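Local coordinates for protein TetR-like transcriptional regulator (Rhodococcus, PDB 3F1B) that probably binds cis-regulatory DNA as a TetR-family transcription factor, through a predicted helix-turn-helix motif, at residues V26-G31 and H105-M110. Sequence-based numbering, arbitrary orientation.
Sequences VFSDRG and HRKSWM. With SO4 (sulfate ion), chain D.
Beside the place where S28 meets K107 and M110, the H105 ring holds a sulfate at its edge, with the sulfur near the ring plane, and meets the F101 ring at nearly parallel planes, while the R30 guanidinium carries V26 CG1 over the centre of one face. The contact joins the two parts of a TetR-like fold, the end of helix 12-30, in the N-terminal TetR-family region just ahead of the predicted helix-turn-helix motif, and the start of helix 106-115 in the C-terminal domain. A small residue suits position 28, because the backbones come within 5.6 Å at the CA atoms of S28 and K107. S28 CB lies 3.3 Å from K107 O, and S28 OG rests 3.6 Å from K107 CG. With chi1 at 72°, OG sits between its own backbone N and carbonyl carbon, which turns it back to D25 O and V24 O and satisfies the hydroxyl within its own helix. Behind the interface, H105 O accepts from S108 N, S108 OG and W109 N; the short hydroxyl S108 OG donates to H105 O across 2.7 Å, tilted 34° from the carbonyl plane. H105 NE2 donates to SO4 O2 at 3.1 Å and weakly to O3; an alanine here would probably leave the sulfate, likely from the crystallisation liquor, without this donor and F101 without its ring partner. M110, present as selenomethionine, is flexible enough to bend at chi3 (83°), which brings M110 CE to 3.4 Å from S28 O.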
loop_
_atom_site.group_PDB
_atom_site.type_symbol
_atom_site.label_atom_id
_atom_site.label_comp_id
_atom_site.label_asym_id
_atom_site.label_seq_id
_atom_site.Cartn_x
_atom_site.Cartn_y
_atom_site.Cartn_z
ATOM N N VAL A 26 -11.178 11.690 11.521
ATOM C CA VAL A 26 -12.029 11.759 10.367
ATOM C C VAL A 26 -11.324 11.239 9.113
ATOM O O VAL A 26 -11.945 10.551 8.297
ATOM C CB VAL A 26 -12.617 13.184 10.163
ATOM C CG1 VAL A 26 -13.787 13.119 9.202
ATOM C CG2 VAL A 26 -13.066 13.786 11.496
ATOM N N PHE A 27 -10.040 11.537 8.940
ATOM C CA PHE A 27 -9.361 11.049 7.749
ATOM C C PHE A 27 -9.206 9.517 7.768
ATOM O O PHE A 27 -9.373 8.852 6.736
ATOM C CB PHE A 27 -8.000 11.694 7.583
ATOM C CG PHE A 27 -8.033 13.058 6.994
ATOM C CD1 PHE A 27 -8.731 13.308 5.809
ATOM C CD2 PHE A 27 -7.302 14.111 7.610
ATOM C CE1 PHE A 27 -8.751 14.604 5.257
ATOM C CE2 PHE A 27 -7.292 15.384 7.087
ATOM C CZ PHE A 27 -8.033 15.645 5.889
ATOM N N SER A 28 -8.870 8.960 8.937
ATOM C CA SER A 28 -8.714 7.503 9.063
ATOM C C SER A 28 -10.079 6.814 9.059
ATOM O O SER A 28 -10.242 5.768 8.453
ATOM C CB SER A 28 -7.882 7.097 10.290
ATOM O OG SER A 28 -8.601 7.313 11.489
ATOM N N ASP A 29 -11.060 7.417 9.720
ATOM C CA ASP A 29 -12.417 6.912 9.695
ATOM C C ASP A 29 -12.971 6.793 8.271
ATOM O O ASP A 29 -13.482 5.749 7.889
ATOM C CB ASP A 29 -13.316 7.814 10.547
ATOM C CG ASP A 29 -14.578 7.098 11.048
ATOM O OD1 ASP A 29 -14.617 5.846 11.023
ATOM O OD2 ASP A 29 -15.538 7.785 11.481
ATOM N N ARG A 30 -12.834 7.845 7.475
ATOM C CA ARG A 30 -13.623 7.986 6.243
ATOM C C ARG A 30 -12.805 8.077 4.967
ATOM O O ARG A 30 -13.362 7.993 3.870
ATOM C CB ARG A 30 -14.490 9.242 6.314
ATOM C CG ARG A 30 -15.307 9.385 7.582
ATOM C CD ARG A 30 -16.692 10.013 7.289
ATOM N NE ARG A 30 -16.618 11.363 6.713
ATOM C CZ ARG A 30 -17.244 12.438 7.196
ATOM N NH1 ARG A 30 -18.016 12.344 8.276
ATOM N NH2 ARG A 30 -17.114 13.614 6.590
ATOM N N GLY A 31 -11.504 8.289 5.093
ATOM C CA GLY A 31 -10.676 8.537 3.929
ATOM C C GLY A 31 -10.753 9.973 3.469
ATOM O O GLY A 31 -11.720 10.672 3.791
ATOM N N HIS A 105 -1.009 3.829 17.636
ATOM C CA HIS A 105 -1.458 5.003 16.910
ATOM C C HIS A 105 -2.011 4.512 15.570
ATOM O O HIS A 105 -1.602 4.947 14.488
ATOM C CB HIS A 105 -0.307 6.030 16.800
ATOM C CG HIS A 105 0.389 6.295 18.113
ATOM N ND1 HIS A 105 0.084 7.370 18.927
ATOM C CD2 HIS A 105 1.340 5.592 18.781
ATOM C CE1 HIS A 105 0.822 7.329 20.026
ATOM N NE2 HIS A 105 1.597 6.262 19.964
ATOM N N ARG A 106 -2.947 3.581 15.660
ATOM C CA ARG A 106 -3.534 2.975 14.471
ATOM C C ARG A 106 -4.194 3.954 13.537
ATOM O O ARG A 106 -4.220 3.765 12.325
ATOM C CB ARG A 106 -4.527 1.866 14.831
ATOM C CG ARG A 106 -5.645 2.263 15.732
ATOM C CD ARG A 106 -6.682 1.148 15.910
ATOM N NE ARG A 106 -8.013 1.491 15.391
ATOM C CZ ARG A 106 -8.607 0.895 14.350
ATOM N NH1 ARG A 106 -8.009 -0.097 13.689
ATOM N NH2 ARG A 106 -9.814 1.293 13.968
ATOM N N LYS A 107 -4.722 5.028 14.085
ATOM C CA LYS A 107 -5.407 5.987 13.267
ATOM C C LYS A 107 -4.385 6.709 12.358
ATOM O O LYS A 107 -4.667 7.036 11.189
ATOM C CB LYS A 107 -6.208 6.904 14.183
ATOM C CG LYS A 107 -7.507 6.257 14.701
ATOM C CD LYS A 107 -7.740 6.401 16.242
ATOM C CE LYS A 107 -7.522 5.049 17.039
ATOM N NZ LYS A 107 -6.097 4.842 17.510
ATOM N N SER A 108 -3.183 6.902 12.890
ATOM C CA SER A 108 -2.204 7.693 12.218
ATOM C C SER A 108 -1.434 6.831 11.259
ATOM O O SER A 108 -0.965 7.329 10.226
ATOM C CB SER A 108 -1.276 8.391 13.204
ATOM O OG SER A 108 -1.064 7.604 14.356
ATOM N N TRP A 109 -1.336 5.540 11.576
ATOM C CA TRP A 109 -0.801 4.588 10.639
ATOM C C TRP A 109 -1.684 4.496 9.416
ATOM O O TRP A 109 -1.179 4.447 8.301
ATOM C CB TRP A 109 -0.693 3.208 11.258
ATOM C CG TRP A 109 -0.390 2.188 10.219
ATOM C CD1 TRP A 109 -1.211 1.191 9.793
ATOM C CD2 TRP A 109 0.832 2.090 9.413
ATOM N NE1 TRP A 109 -0.575 0.456 8.790
ATOM C CE2 TRP A 109 0.677 0.981 8.555
ATOM C CE3 TRP A 109 2.026 2.848 9.339
ATOM C CZ2 TRP A 109 1.666 0.600 7.621
ATOM C CZ3 TRP A 109 2.990 2.476 8.412
ATOM C CH2 TRP A 109 2.806 1.348 7.566
HETATM N N MSE A 110 -2.995 4.493 9.618
HETATM C CA MSE A 110 -3.915 4.472 8.494
HETATM C C MSE A 110 -3.805 5.658 7.551
HETATM O O MSE A 110 -3.797 5.470 6.316
HETATM C CB MSE A 110 -5.349 4.353 8.976
HETATM C CG MSE A 110 -5.662 2.946 9.403
HETATM SE SE MSE A 110 -7.313 2.950 10.410
HETATM C CE MSE A 110 -8.534 2.903 8.860
HETATM S S SO4 D . 4.008 6.201 22.880
HETATM O O1 SO4 D . 4.530 6.917 24.049
HETATM O O2 SO4 D . 2.540 6.177 22.932
HETATM O O3 SO4 D . 4.401 6.882 21.643
HETATM O O4 SO4 D . 4.567 4.852 22.927
#